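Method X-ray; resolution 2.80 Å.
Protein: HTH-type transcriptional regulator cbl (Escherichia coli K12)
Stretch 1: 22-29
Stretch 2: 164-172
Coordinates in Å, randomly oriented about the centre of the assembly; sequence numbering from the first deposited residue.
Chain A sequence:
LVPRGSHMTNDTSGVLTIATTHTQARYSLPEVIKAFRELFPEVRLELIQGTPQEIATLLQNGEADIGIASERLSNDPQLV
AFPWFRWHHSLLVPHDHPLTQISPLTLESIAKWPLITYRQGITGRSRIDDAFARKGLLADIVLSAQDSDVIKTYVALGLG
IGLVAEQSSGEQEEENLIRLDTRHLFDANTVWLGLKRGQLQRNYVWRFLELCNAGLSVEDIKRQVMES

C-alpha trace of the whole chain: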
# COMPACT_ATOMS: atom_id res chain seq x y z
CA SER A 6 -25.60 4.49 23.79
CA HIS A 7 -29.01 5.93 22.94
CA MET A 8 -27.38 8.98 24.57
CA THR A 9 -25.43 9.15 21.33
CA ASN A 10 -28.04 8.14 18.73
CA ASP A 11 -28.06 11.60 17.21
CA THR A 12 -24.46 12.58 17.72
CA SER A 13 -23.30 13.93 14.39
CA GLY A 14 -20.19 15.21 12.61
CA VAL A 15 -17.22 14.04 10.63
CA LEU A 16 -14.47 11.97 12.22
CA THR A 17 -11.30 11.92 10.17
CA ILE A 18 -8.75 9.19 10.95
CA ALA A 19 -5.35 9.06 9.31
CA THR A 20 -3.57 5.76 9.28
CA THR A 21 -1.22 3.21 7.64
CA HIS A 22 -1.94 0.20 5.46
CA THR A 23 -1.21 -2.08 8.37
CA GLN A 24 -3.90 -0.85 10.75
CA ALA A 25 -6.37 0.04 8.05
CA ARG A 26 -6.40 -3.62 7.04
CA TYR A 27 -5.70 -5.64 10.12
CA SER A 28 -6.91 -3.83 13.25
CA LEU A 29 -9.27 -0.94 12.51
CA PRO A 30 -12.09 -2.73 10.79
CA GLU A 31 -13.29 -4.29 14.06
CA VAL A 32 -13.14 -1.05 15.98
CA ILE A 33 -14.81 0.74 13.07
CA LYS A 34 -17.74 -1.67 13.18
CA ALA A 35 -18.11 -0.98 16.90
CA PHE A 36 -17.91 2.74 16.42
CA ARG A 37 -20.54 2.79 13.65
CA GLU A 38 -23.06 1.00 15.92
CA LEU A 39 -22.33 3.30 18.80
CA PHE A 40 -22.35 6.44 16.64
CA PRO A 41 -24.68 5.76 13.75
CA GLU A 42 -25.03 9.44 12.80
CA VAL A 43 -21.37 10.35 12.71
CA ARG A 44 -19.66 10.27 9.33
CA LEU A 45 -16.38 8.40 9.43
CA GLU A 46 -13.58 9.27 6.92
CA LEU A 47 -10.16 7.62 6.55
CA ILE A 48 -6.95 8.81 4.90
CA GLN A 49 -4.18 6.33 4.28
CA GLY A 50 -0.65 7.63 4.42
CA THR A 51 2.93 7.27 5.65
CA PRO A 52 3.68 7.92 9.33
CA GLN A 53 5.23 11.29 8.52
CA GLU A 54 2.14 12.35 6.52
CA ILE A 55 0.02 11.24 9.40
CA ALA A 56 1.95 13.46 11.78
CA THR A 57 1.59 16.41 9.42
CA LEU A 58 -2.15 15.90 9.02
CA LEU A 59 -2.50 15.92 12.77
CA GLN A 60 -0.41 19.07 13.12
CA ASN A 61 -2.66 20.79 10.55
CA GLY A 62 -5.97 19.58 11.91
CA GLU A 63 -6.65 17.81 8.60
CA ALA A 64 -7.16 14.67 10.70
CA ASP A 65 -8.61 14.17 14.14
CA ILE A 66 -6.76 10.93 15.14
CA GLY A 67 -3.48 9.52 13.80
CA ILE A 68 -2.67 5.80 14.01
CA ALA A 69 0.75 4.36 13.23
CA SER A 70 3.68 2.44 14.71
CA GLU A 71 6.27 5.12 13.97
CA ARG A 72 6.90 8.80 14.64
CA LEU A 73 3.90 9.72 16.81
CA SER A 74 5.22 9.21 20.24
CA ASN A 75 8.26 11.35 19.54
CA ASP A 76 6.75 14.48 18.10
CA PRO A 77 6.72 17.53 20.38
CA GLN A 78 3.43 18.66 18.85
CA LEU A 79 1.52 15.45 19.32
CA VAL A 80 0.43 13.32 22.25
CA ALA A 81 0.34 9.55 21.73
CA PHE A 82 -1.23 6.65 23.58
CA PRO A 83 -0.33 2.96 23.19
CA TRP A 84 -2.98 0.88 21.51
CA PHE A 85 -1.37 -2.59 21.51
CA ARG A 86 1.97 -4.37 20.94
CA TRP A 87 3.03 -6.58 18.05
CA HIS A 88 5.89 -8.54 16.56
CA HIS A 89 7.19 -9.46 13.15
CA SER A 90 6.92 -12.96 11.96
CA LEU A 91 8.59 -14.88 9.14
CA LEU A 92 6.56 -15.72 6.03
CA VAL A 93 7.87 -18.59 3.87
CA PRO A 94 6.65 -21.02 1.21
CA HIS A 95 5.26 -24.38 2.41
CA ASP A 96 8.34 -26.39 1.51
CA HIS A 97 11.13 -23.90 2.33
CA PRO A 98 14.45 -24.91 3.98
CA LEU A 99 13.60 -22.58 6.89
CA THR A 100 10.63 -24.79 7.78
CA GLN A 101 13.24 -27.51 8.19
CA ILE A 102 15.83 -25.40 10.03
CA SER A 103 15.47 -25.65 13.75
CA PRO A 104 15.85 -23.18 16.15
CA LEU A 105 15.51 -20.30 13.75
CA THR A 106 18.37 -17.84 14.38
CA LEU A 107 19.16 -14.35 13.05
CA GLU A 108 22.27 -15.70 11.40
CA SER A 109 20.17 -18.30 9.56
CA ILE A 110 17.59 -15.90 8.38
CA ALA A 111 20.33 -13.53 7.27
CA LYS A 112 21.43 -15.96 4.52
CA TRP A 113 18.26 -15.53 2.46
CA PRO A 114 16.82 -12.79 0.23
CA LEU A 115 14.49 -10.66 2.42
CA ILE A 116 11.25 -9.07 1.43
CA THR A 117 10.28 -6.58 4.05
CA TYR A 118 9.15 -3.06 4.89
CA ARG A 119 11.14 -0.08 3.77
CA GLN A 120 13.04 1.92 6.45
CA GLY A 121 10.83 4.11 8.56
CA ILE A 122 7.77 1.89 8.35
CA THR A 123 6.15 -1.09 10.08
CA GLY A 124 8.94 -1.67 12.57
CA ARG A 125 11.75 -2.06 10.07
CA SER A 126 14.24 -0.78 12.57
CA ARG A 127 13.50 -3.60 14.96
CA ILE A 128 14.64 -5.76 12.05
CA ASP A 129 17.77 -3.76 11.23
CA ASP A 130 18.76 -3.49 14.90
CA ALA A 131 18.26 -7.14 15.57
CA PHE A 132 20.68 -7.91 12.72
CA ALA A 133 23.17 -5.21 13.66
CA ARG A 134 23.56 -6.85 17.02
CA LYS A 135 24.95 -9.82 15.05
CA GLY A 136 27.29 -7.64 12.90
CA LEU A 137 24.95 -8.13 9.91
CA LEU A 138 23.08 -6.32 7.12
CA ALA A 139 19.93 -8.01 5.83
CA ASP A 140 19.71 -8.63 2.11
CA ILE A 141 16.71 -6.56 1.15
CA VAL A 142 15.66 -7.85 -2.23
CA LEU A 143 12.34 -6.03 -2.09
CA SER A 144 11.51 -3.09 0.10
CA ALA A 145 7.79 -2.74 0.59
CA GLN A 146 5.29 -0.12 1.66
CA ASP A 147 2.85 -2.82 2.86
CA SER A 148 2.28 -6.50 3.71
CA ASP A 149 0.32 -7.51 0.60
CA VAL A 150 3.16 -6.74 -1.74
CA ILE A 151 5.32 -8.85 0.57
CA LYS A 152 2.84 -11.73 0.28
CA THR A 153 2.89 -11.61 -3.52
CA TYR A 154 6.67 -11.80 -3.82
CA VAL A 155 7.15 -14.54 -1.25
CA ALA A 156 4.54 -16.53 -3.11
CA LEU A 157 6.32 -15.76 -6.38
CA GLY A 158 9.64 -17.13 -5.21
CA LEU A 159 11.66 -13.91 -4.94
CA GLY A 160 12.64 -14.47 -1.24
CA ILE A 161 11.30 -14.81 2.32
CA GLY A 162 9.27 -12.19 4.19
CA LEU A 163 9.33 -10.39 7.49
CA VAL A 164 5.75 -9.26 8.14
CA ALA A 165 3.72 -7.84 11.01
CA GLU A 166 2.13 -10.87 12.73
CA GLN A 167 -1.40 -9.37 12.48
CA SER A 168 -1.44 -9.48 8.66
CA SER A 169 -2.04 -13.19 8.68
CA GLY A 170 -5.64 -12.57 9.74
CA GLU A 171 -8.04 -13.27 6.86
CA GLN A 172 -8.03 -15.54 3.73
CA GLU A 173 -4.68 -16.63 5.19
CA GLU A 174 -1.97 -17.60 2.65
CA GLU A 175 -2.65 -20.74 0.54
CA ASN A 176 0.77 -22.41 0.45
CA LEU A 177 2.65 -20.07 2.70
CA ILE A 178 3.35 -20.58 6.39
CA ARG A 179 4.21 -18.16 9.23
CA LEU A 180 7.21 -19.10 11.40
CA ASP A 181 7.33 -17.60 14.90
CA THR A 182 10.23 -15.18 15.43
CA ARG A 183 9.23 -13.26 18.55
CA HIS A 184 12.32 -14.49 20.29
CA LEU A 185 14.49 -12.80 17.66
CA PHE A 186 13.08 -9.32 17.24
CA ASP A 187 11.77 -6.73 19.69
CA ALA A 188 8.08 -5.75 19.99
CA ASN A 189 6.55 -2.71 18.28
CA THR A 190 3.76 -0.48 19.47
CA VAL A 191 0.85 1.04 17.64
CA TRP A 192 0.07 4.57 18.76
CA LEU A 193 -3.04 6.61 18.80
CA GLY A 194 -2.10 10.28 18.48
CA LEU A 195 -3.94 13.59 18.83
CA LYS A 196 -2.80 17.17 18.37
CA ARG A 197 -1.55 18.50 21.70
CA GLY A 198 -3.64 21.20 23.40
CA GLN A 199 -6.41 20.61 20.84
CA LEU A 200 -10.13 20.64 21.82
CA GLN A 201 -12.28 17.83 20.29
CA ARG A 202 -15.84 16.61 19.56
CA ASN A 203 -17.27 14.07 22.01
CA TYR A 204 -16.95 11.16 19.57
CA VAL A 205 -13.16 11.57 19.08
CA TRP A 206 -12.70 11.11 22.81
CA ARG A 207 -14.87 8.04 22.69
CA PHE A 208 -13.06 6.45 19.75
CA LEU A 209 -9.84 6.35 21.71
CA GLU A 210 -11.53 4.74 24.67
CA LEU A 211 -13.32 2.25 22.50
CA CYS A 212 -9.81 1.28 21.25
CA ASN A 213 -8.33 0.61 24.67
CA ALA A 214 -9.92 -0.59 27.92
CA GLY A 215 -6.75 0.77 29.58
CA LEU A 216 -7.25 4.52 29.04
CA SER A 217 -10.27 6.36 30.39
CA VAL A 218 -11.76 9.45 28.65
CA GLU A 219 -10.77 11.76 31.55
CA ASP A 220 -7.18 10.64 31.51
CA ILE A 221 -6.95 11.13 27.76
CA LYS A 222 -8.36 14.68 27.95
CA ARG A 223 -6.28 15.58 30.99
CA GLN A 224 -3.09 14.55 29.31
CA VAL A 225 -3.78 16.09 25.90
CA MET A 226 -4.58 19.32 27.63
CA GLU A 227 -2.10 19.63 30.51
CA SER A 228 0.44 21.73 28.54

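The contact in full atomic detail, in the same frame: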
# COMPACT_ATOMS: atom_id res chain seq x y z
N HIS A 22 -1.39 1.39 6.07
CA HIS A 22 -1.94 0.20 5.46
C HIS A 22 -2.16 -0.87 6.51
O HIS A 22 -3.21 -1.54 6.55
CB HIS A 22 -0.95 -0.33 4.42
CG HIS A 22 -1.37 -1.62 3.80
ND1 HIS A 22 -1.13 -2.85 4.39
CD2 HIS A 22 -2.02 -1.88 2.64
CE1 HIS A 22 -1.62 -3.81 3.63
NE2 HIS A 22 -2.17 -3.24 2.56
N THR A 23 -1.16 -1.03 7.37
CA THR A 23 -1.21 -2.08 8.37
C THR A 23 -2.47 -2.02 9.23
O THR A 23 -3.18 -3.00 9.36
CB THR A 23 0.01 -2.10 9.33
OG1 THR A 23 1.24 -1.97 8.61
CG2 THR A 23 0.02 -3.40 10.09
N GLN A 24 -2.76 -0.87 9.85
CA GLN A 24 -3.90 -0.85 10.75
C GLN A 24 -5.19 -0.77 9.95
O GLN A 24 -6.16 -1.41 10.30
CB GLN A 24 -3.80 0.24 11.84
CG GLN A 24 -2.47 1.03 11.90
CD GLN A 24 -1.25 0.23 12.39
OE1 GLN A 24 -1.34 -0.96 12.76
NE2 GLN A 24 -0.10 0.90 12.41
N ALA A 25 -5.19 -0.05 8.84
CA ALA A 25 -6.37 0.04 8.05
C ALA A 25 -6.89 -1.38 7.70
O ALA A 25 -8.11 -1.64 7.73
CB ALA A 25 -6.09 0.85 6.83
N ARG A 26 -5.99 -2.30 7.42
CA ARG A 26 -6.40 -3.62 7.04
C ARG A 26 -6.61 -4.59 8.18
O ARG A 26 -7.51 -5.42 8.14
CB ARG A 26 -5.37 -4.25 6.13
CG ARG A 26 -5.24 -3.50 4.87
CD ARG A 26 -5.04 -4.41 3.76
NE ARG A 26 -6.22 -5.19 3.48
CZ ARG A 26 -6.15 -6.31 2.77
NH1 ARG A 26 -4.96 -6.73 2.32
NH2 ARG A 26 -7.24 -7.01 2.50
N TYR A 27 -5.77 -4.52 9.19
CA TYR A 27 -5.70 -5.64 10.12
C TYR A 27 -6.18 -5.38 11.53
O TYR A 27 -6.33 -6.31 12.32
CB TYR A 27 -4.29 -6.21 10.17
CG TYR A 27 -3.75 -6.51 8.82
CD1 TYR A 27 -2.59 -5.90 8.35
CD2 TYR A 27 -4.43 -7.38 7.98
CE1 TYR A 27 -2.11 -6.16 7.08
CE2 TYR A 27 -3.97 -7.65 6.73
CZ TYR A 27 -2.80 -7.03 6.27
OH TYR A 27 -2.36 -7.35 5.00
N SER A 28 -6.43 -4.13 11.88
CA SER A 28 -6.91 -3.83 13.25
C SER A 28 -8.12 -2.91 13.30
O SER A 28 -8.98 -3.12 14.13
CB SER A 28 -5.83 -3.19 14.11
OG SER A 28 -4.59 -3.83 13.88
N LEU A 29 -8.19 -1.89 12.45
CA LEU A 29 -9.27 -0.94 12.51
C LEU A 29 -10.65 -1.46 12.16
O LEU A 29 -11.63 -0.95 12.69
CB LEU A 29 -8.99 0.25 11.64
CG LEU A 29 -8.02 1.22 12.26
CD1 LEU A 29 -7.49 2.13 11.17
CD2 LEU A 29 -8.70 2.01 13.35
N VAL A 164 7.01 -10.00 8.11
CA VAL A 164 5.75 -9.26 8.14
C VAL A 164 5.20 -9.13 9.55
O VAL A 164 5.39 -10.02 10.37
CB VAL A 164 4.67 -9.93 7.29
CG1 VAL A 164 5.06 -9.94 5.88
CG2 VAL A 164 4.45 -11.35 7.75
N ALA A 165 4.53 -8.02 9.81
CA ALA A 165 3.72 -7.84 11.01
C ALA A 165 2.87 -9.09 11.28
O ALA A 165 2.21 -9.57 10.37
CB ALA A 165 2.82 -6.64 10.80
N GLU A 166 2.85 -9.61 12.50
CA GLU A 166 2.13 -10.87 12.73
C GLU A 166 0.61 -10.79 12.44
O GLU A 166 -0.02 -11.77 12.05
CB GLU A 166 2.37 -11.38 14.15
CG GLU A 166 1.92 -10.38 15.23
CD GLU A 166 2.06 -10.88 16.69
OE1 GLU A 166 2.20 -10.03 17.60
OE2 GLU A 166 2.02 -12.10 16.93
N GLN A 167 0.04 -9.61 12.62
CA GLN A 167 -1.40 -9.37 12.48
C GLN A 167 -1.94 -9.43 11.04
O GLN A 167 -3.15 -9.43 10.83
CB GLN A 167 -1.60 -8.01 13.03
CG GLN A 167 -0.28 -7.74 13.66
CD GLN A 167 0.16 -6.34 13.56
OE1 GLN A 167 -0.57 -5.45 13.16
NE2 GLN A 167 1.37 -6.11 13.96
N SER A 168 -1.05 -9.48 10.06
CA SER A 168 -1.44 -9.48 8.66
C SER A 168 -1.79 -10.86 8.18
O SER A 168 -2.20 -11.03 7.06
CB SER A 168 -0.32 -8.93 7.80
OG SER A 168 0.86 -9.63 8.07
N SER A 169 -1.60 -11.85 9.02
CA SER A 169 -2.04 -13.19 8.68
C SER A 169 -3.57 -13.21 8.60
O SER A 169 -4.15 -13.84 7.70
CB SER A 169 -1.58 -14.20 9.73
OG SER A 169 -2.42 -14.12 10.86
N GLY A 170 -4.20 -12.50 9.54
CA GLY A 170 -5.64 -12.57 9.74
C GLY A 170 -6.39 -13.43 8.73
O GLY A 170 -6.40 -14.68 8.82
N GLU A 171 -6.97 -12.74 7.74
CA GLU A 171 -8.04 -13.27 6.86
C GLU A 171 -7.57 -13.83 5.49
O GLU A 171 -6.52 -13.43 4.97
CB GLU A 171 -9.14 -12.20 6.69
CG GLU A 171 -8.72 -10.77 7.18
CD GLU A 171 -7.73 -10.05 6.23
OE1 GLU A 171 -7.20 -10.67 5.28
OE2 GLU A 171 -7.48 -8.84 6.44
N GLN A 172 -8.38 -14.75 4.93
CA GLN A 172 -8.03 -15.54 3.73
C GLN A 172 -6.58 -16.01 3.74
O GLN A 172 -5.91 -16.02 2.69
CB GLN A 172 -8.35 -14.78 2.43
CG GLN A 172 -8.10 -15.59 1.13
CD GLN A 172 -8.61 -14.87 -0.13
OE1 GLN A 172 -9.16 -13.75 -0.06
NE2 GLN A 172 -8.44 -15.52 -1.29
O HOH W 1 -2.34 -3.29 12.96

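No direct hydrogen bond joins these two stretches; the polar link between them runs through one water. Water 1 donates to Gln24 OE1 (2.5 Å) and to Gln167 OE1 (2.8 Å), and it accepts from Ser28 OG (2.5 Å). Both of its protons are therefore used on amide oxygens, one from each stretch. Ser28 OG itself stays 4.4 Å from Gln167 OE1, so the water bridges a gap that the side chains do not close.

The rest of the contact centres on Tyr27, at the end of the helix. Its ring lies flat against Ser168. Ser168 CA sits 3.5 Å from the centroid of the Tyr27 ring, almost exactly on the ring normal, which makes a CH-pi contact. Ser168 CB packs over the same face, 3.4 Å from Tyr27 CE1. Ser168 OG donates to Ala165 O (2.7 Å) within its own stretch, which helps hold the short 3-10 turn. Tyr27 CB also approaches Gln167 O at 3.5 Å.

Thr23, one turn earlier, adds its methyl: CG2 is 3.7 Å from Gln167 OE1 and 4.3 Å from Ala165 CB.

Glu171 is poorly ordered. Its OE2 lies at the ring edge, 3.7 Å from Tyr27 CD2. Arg26 NH2 is 4.4 Å from Glu171 OE2, too far for a salt bridge, and no N-H points at that oxygen.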